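Local coordinates for acetyl-CoA C-acetyltransferase (Syntrophomonas wolfei subsp. wolfei, PDB 7N7Z) that transfers an acetyl group from one acetyl-CoA to another, probably interconverting acetyl-CoA with acetoacetyl-CoA and free CoA, at the interface of chains A and B. Numbering follows the deposited sequence. Chains: chain A/B, Acetyl-CoA C-acetyltransferase.

Contact 1: the interface of chains A and B. Residues chain A 62-67; chain B 60, 149-151.
The carboxylate of B:Asp150 reaches from near the end of helix 146-152 into the turn formed by A:His62 to A:Gly66, and two backbone N-H groups of chain A grip it, one on each oxygen. The amide N of A:Gly64 donates to OD2 on its syn side at 2.6 Å, almost straight, at 170° at the hydrogen. The amide N of A:Gly66 bonds to OD1 at 2.9 Å, but comes from above the carboxylate plane and makes a more bent bond. With each oxygen held, the carboxylate can hardly turn about its last torsion. An aspartate suits the place because its short arm carries two acceptors. Glycines suit the turn because both have positive phi, which costs other residues more, and because the absence of side chains lets B:Asp150 come close to the backbone.

A:His62 braces the turn from within. Its CG is anti to the backbone N (chi1 158°), which carries the ring back along its own loop, where NE2 donates in the ring plane to the carbonyl O of A:Gly66 at 2.7 Å, nearly along the C=O axis. The same edge faces chain B: CE1 lies 3.2 Å from the backbone O of B:Asp150, and the two side chains run past each other in opposite directions. NE2 also lies 4.3 Å from OD1 of B:Asp150, so the carboxylate may favour a protonated imidazole. On the other ring nitrogen, ND1 shares a water with the carbonyl O of B:Cys60, which lies 3.2 Å from that water.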
loop_
_atom_site.group_PDB
_atom_site.type_symbol
_atom_site.label_atom_id
_atom_site.label_comp_id
_atom_site.label_asym_id
_atom_site.label_seq_id
_atom_site.Cartn_x
_atom_site.Cartn_y
_atom_site.Cartn_z
ATOM N N HIS A 62 -15.596 0.179 10.331
ATOM C CA HIS A 62 -16.114 1.214 9.444
ATOM C C HIS A 62 -15.189 1.438 8.254
ATOM O O HIS A 62 -15.658 1.781 7.163
ATOM C CB HIS A 62 -16.312 2.509 10.239
ATOM C CG HIS A 62 -16.330 3.753 9.404
ATOM N ND1 HIS A 62 -15.667 4.904 9.776
ATOM C CD2 HIS A 62 -16.949 4.040 8.234
ATOM C CE1 HIS A 62 -15.865 5.839 8.865
ATOM N NE2 HIS A 62 -16.638 5.340 7.917
ATOM N N ALA A 63 -13.890 1.215 8.435
ATOM C CA ALA A 63 -12.893 1.571 7.433
ATOM C C ALA A 63 -13.289 1.085 6.047
ATOM O O ALA A 63 -13.557 -0.103 5.844
ATOM C CB ALA A 63 -11.537 0.983 7.831
ATOM N N GLY A 64 -13.334 2.019 5.094
ATOM C CA GLY A 64 -13.537 1.707 3.697
ATOM C C GLY A 64 -14.959 1.855 3.199
ATOM O O GLY A 64 -15.175 1.801 1.982
ATOM N N ASN A 65 -15.930 2.050 4.089
ATOM C CA ASN A 65 -17.338 2.040 3.717
ATOM C C ASN A 65 -17.933 3.436 3.568
ATOM O O ASN A 65 -19.159 3.570 3.511
ATOM C CB ASN A 65 -18.138 1.237 4.745
ATOM C CG ASN A 65 -17.834 -0.247 4.682
ATOM O OD1 ASN A 65 -18.041 -0.889 3.654
ATOM N ND2 ASN A 65 -17.336 -0.798 5.783
ATOM N N GLY A 66 -17.103 4.473 3.496
ATOM C CA GLY A 66 -17.595 5.812 3.248
ATOM C C GLY A 66 -17.937 6.571 4.515
ATOM O O GLY A 66 -17.768 6.099 5.643
ATOM N N SER A 67 -18.440 7.787 4.308
ATOM C CA SER A 67 -18.754 8.695 5.404
ATOM C C SER A 67 -20.073 8.291 6.053
ATOM O O SER A 67 -21.117 8.283 5.392
ATOM C CB SER A 67 -18.829 10.133 4.894
ATOM O OG SER A 67 -19.573 10.951 5.782
ATOM N N CYS B 60 -14.645 9.672 14.969
ATOM C CA CYS B 60 -15.136 9.550 13.602
ATOM C C CYS B 60 -14.342 8.524 12.798
ATOM O O CYS B 60 -14.931 7.783 12.003
ATOM C CB CYS B 60 -15.106 10.915 12.907
ATOM S SG CYS B 60 -15.534 10.889 11.143
ATOM N N SER B 149 -12.129 9.934 2.306
ATOM C CA SER B 149 -13.062 8.970 1.732
ATOM C C SER B 149 -14.035 8.428 2.772
ATOM O O SER B 149 -15.185 8.121 2.438
ATOM C CB SER B 149 -12.289 7.823 1.078
ATOM O OG SER B 149 -11.517 7.111 2.031
ATOM N N ASP B 150 -13.602 8.302 4.025
ATOM C CA ASP B 150 -14.435 7.757 5.087
ATOM C C ASP B 150 -14.944 8.829 6.044
ATOM O O ASP B 150 -15.529 8.491 7.079
ATOM C CB ASP B 150 -13.658 6.696 5.872
ATOM C CG ASP B 150 -13.639 5.344 5.178
ATOM O OD1 ASP B 150 -14.408 5.142 4.214
ATOM O OD2 ASP B 150 -12.844 4.478 5.603
ATOM N N GLY B 151 -14.743 10.108 5.728
ATOM C CA GLY B 151 -15.129 11.168 6.638
ATOM C C GLY B 151 -15.509 12.474 5.972
ATOM O O GLY B 151 -16.690 12.828 5.921
HETATM O O HOH W 1 -15.173 4.773 12.959
#

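Contact 2: the interface of chains A and B. Residues chain A 63, 128, 130, 150; chain B 63-64, 126-128.
A:Leu128 and B:Leu128 form an antiparallel bridge between the short strands 127-129 of the two chains, with CA of A:Leu128 lying 3.4 Å from the carbonyl O of B:Tyr127. The strands belong to thiolase-family subunits, and the pairing joins them about a two-fold axis in what is likely the dimer typical of that family. The two leucine side chains lie alongside one another and touch through their CD2 methyls, 3.5 Å apart, tighter than is usual for methyl groups. In A:Leu128 CG is anti to the carbonyl carbon (chi1 -57°), which turns the branched end toward chain B; CD2 meets B:Leu128, CB of B:Ala63 and the ring CG of B:Pro126, while CD1 lies 4.1 Å from CA of B:Gly64. A branched leucine can thus fill several positions at once. Alanine suits A:Ala63 and its copy B:Ala63, because the small methyl lets the two approach, CB to CB, at 4.0 Å.

A:Gln130 crosses B:Pro126 obliquely, the proline ring giving a rigid apolar surface. The long, flexible glutamine chain bends at chi2 (61°), bringing the amide nitrogen NE2 within 3.8 Å of CB of the proline ring and 3.5 Å of CA of B:Gly64.

At the other flank OD2 of A:Asp150, on an arm short enough to meet a backbone N-H, takes that of B:Gly64 on its syn side, 2.6 Å from the nitrogen and 16° out of the carboxylate plane. The same oxygen also lies close to CA of B:Ala63. An alanine in place of A:Asp150 would probably leave the amide of B:Gly64 without its acceptor and set the glycine turn freer to move.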
loop_
_atom_site.group_PDB
_atom_site.type_symbol
_atom_site.label_atom_id
_atom_site.label_comp_id
_atom_site.label_asym_id
_atom_site.label_seq_id
_atom_site.Cartn_x
_atom_site.Cartn_y
_atom_site.Cartn_z
ATOM N N ALA A 63 -13.890 1.215 8.435
ATOM C CA ALA A 63 -12.893 1.571 7.433
ATOM C C ALA A 63 -13.289 1.085 6.047
ATOM O O ALA A 63 -13.557 -0.103 5.844
ATOM C CB ALA A 63 -11.537 0.983 7.831
ATOM N N LEU A 128 -4.433 -1.368 5.980
ATOM C CA LEU A 128 -4.079 -0.040 6.462
ATOM C C LEU A 128 -2.603 0.251 6.238
ATOM O O LEU A 128 -1.753 -0.632 6.391
ATOM C CB LEU A 128 -4.390 0.105 7.953
ATOM C CG LEU A 128 -5.830 -0.163 8.382
ATOM C CD1 LEU A 128 -5.925 -0.209 9.898
ATOM C CD2 LEU A 128 -6.767 0.888 7.816
ATOM N N GLN A 130 -0.303 2.848 8.040
ATOM C CA GLN A 130 -0.319 3.798 9.147
ATOM C C GLN A 130 0.662 4.947 8.946
ATOM O O GLN A 130 0.395 6.065 9.403
ATOM C CB GLN A 130 -0.011 3.074 10.461
ATOM C CG GLN A 130 -0.252 3.917 11.709
ATOM C CD GLN A 130 -1.698 4.353 11.851
ATOM O OE1 GLN A 130 -1.993 5.543 11.945
ATOM N NE2 GLN A 130 -2.607 3.388 11.864
ATOM N N ASP A 150 -7.465 -3.931 14.046
ATOM C CA ASP A 150 -8.566 -3.101 14.514
ATOM C C ASP A 150 -9.773 -3.920 14.962
ATOM O O ASP A 150 -10.840 -3.346 15.202
ATOM C CB ASP A 150 -8.991 -2.120 13.418
ATOM C CG ASP A 150 -8.058 -0.926 13.299
ATOM O OD1 ASP A 150 -7.212 -0.717 14.194
ATOM O OD2 ASP A 150 -8.176 -0.188 12.298
ATOM N N ALA B 63 -10.212 3.601 12.295
ATOM C CA ALA B 63 -9.121 2.842 11.698
ATOM C C ALA B 63 -7.771 3.189 12.313
ATOM O O ALA B 63 -7.427 4.362 12.476
ATOM C CB ALA B 63 -9.088 3.097 10.190
ATOM N N GLY B 64 -7.006 2.147 12.652
ATOM C CA GLY B 64 -5.648 2.287 13.129
ATOM C C GLY B 64 -5.486 2.312 14.634
ATOM O O GLY B 64 -4.352 2.199 15.118
ATOM N N PRO B 126 -4.969 6.633 9.148
ATOM C CA PRO B 126 -4.191 5.899 8.145
ATOM C C PRO B 126 -4.760 6.086 6.746
ATOM O O PRO B 126 -5.800 6.714 6.532
ATOM C CB PRO B 126 -4.297 4.440 8.602
ATOM C CG PRO B 126 -5.572 4.378 9.377
ATOM C CD PRO B 126 -5.770 5.732 9.998
ATOM N N TYR B 127 -4.030 5.539 5.780
ATOM C CA TYR B 127 -4.512 5.362 4.420
ATOM C C TYR B 127 -4.984 3.922 4.249
ATOM O O TYR B 127 -4.524 3.015 4.949
ATOM C CB TYR B 127 -3.417 5.684 3.400
ATOM C CG TYR B 127 -3.315 7.151 3.040
ATOM C CD1 TYR B 127 -3.090 8.117 4.015
ATOM C CD2 TYR B 127 -3.441 7.571 1.723
ATOM C CE1 TYR B 127 -2.996 9.458 3.683
ATOM C CE2 TYR B 127 -3.348 8.907 1.383
ATOM C CZ TYR B 127 -3.127 9.846 2.363
ATOM O OH TYR B 127 -3.036 11.176 2.018
ATOM N N LEU B 128 -5.903 3.716 3.309
ATOM C CA LEU B 128 -6.521 2.415 3.090
ATOM C C LEU B 128 -6.075 1.807 1.767
ATOM O O LEU B 128 -5.887 2.518 0.774
ATOM C CB LEU B 128 -8.049 2.520 3.092
ATOM C CG LEU B 128 -8.711 3.406 4.143
ATOM C CD1 LEU B 128 -10.172 3.629 3.781
ATOM C CD2 LEU B 128 -8.583 2.795 5.527
#

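The centres of contact 1 and contact 2 are about 10 Å apart, and A:Ala63 belongs to both. They also use the same elements with the chains exchanged: the loop around residues 63 and 64 and helix 146-152 appear in each, so the bond from the amide of A:Gly64 to B:Asp150 in contact 1 recurs in contact 2 between B:Gly64 and A:Asp150. Contact 2 adds the strand pair near the symmetry axis, beside the two aspartate contacts. Together they form a continuous stretch of the interface in a tetrameric assembly. Contact 1 lies about 19 Å from A:Cys92, and contact 2 is about as far from B:Cys92, so any influence on catalysis would be indirect.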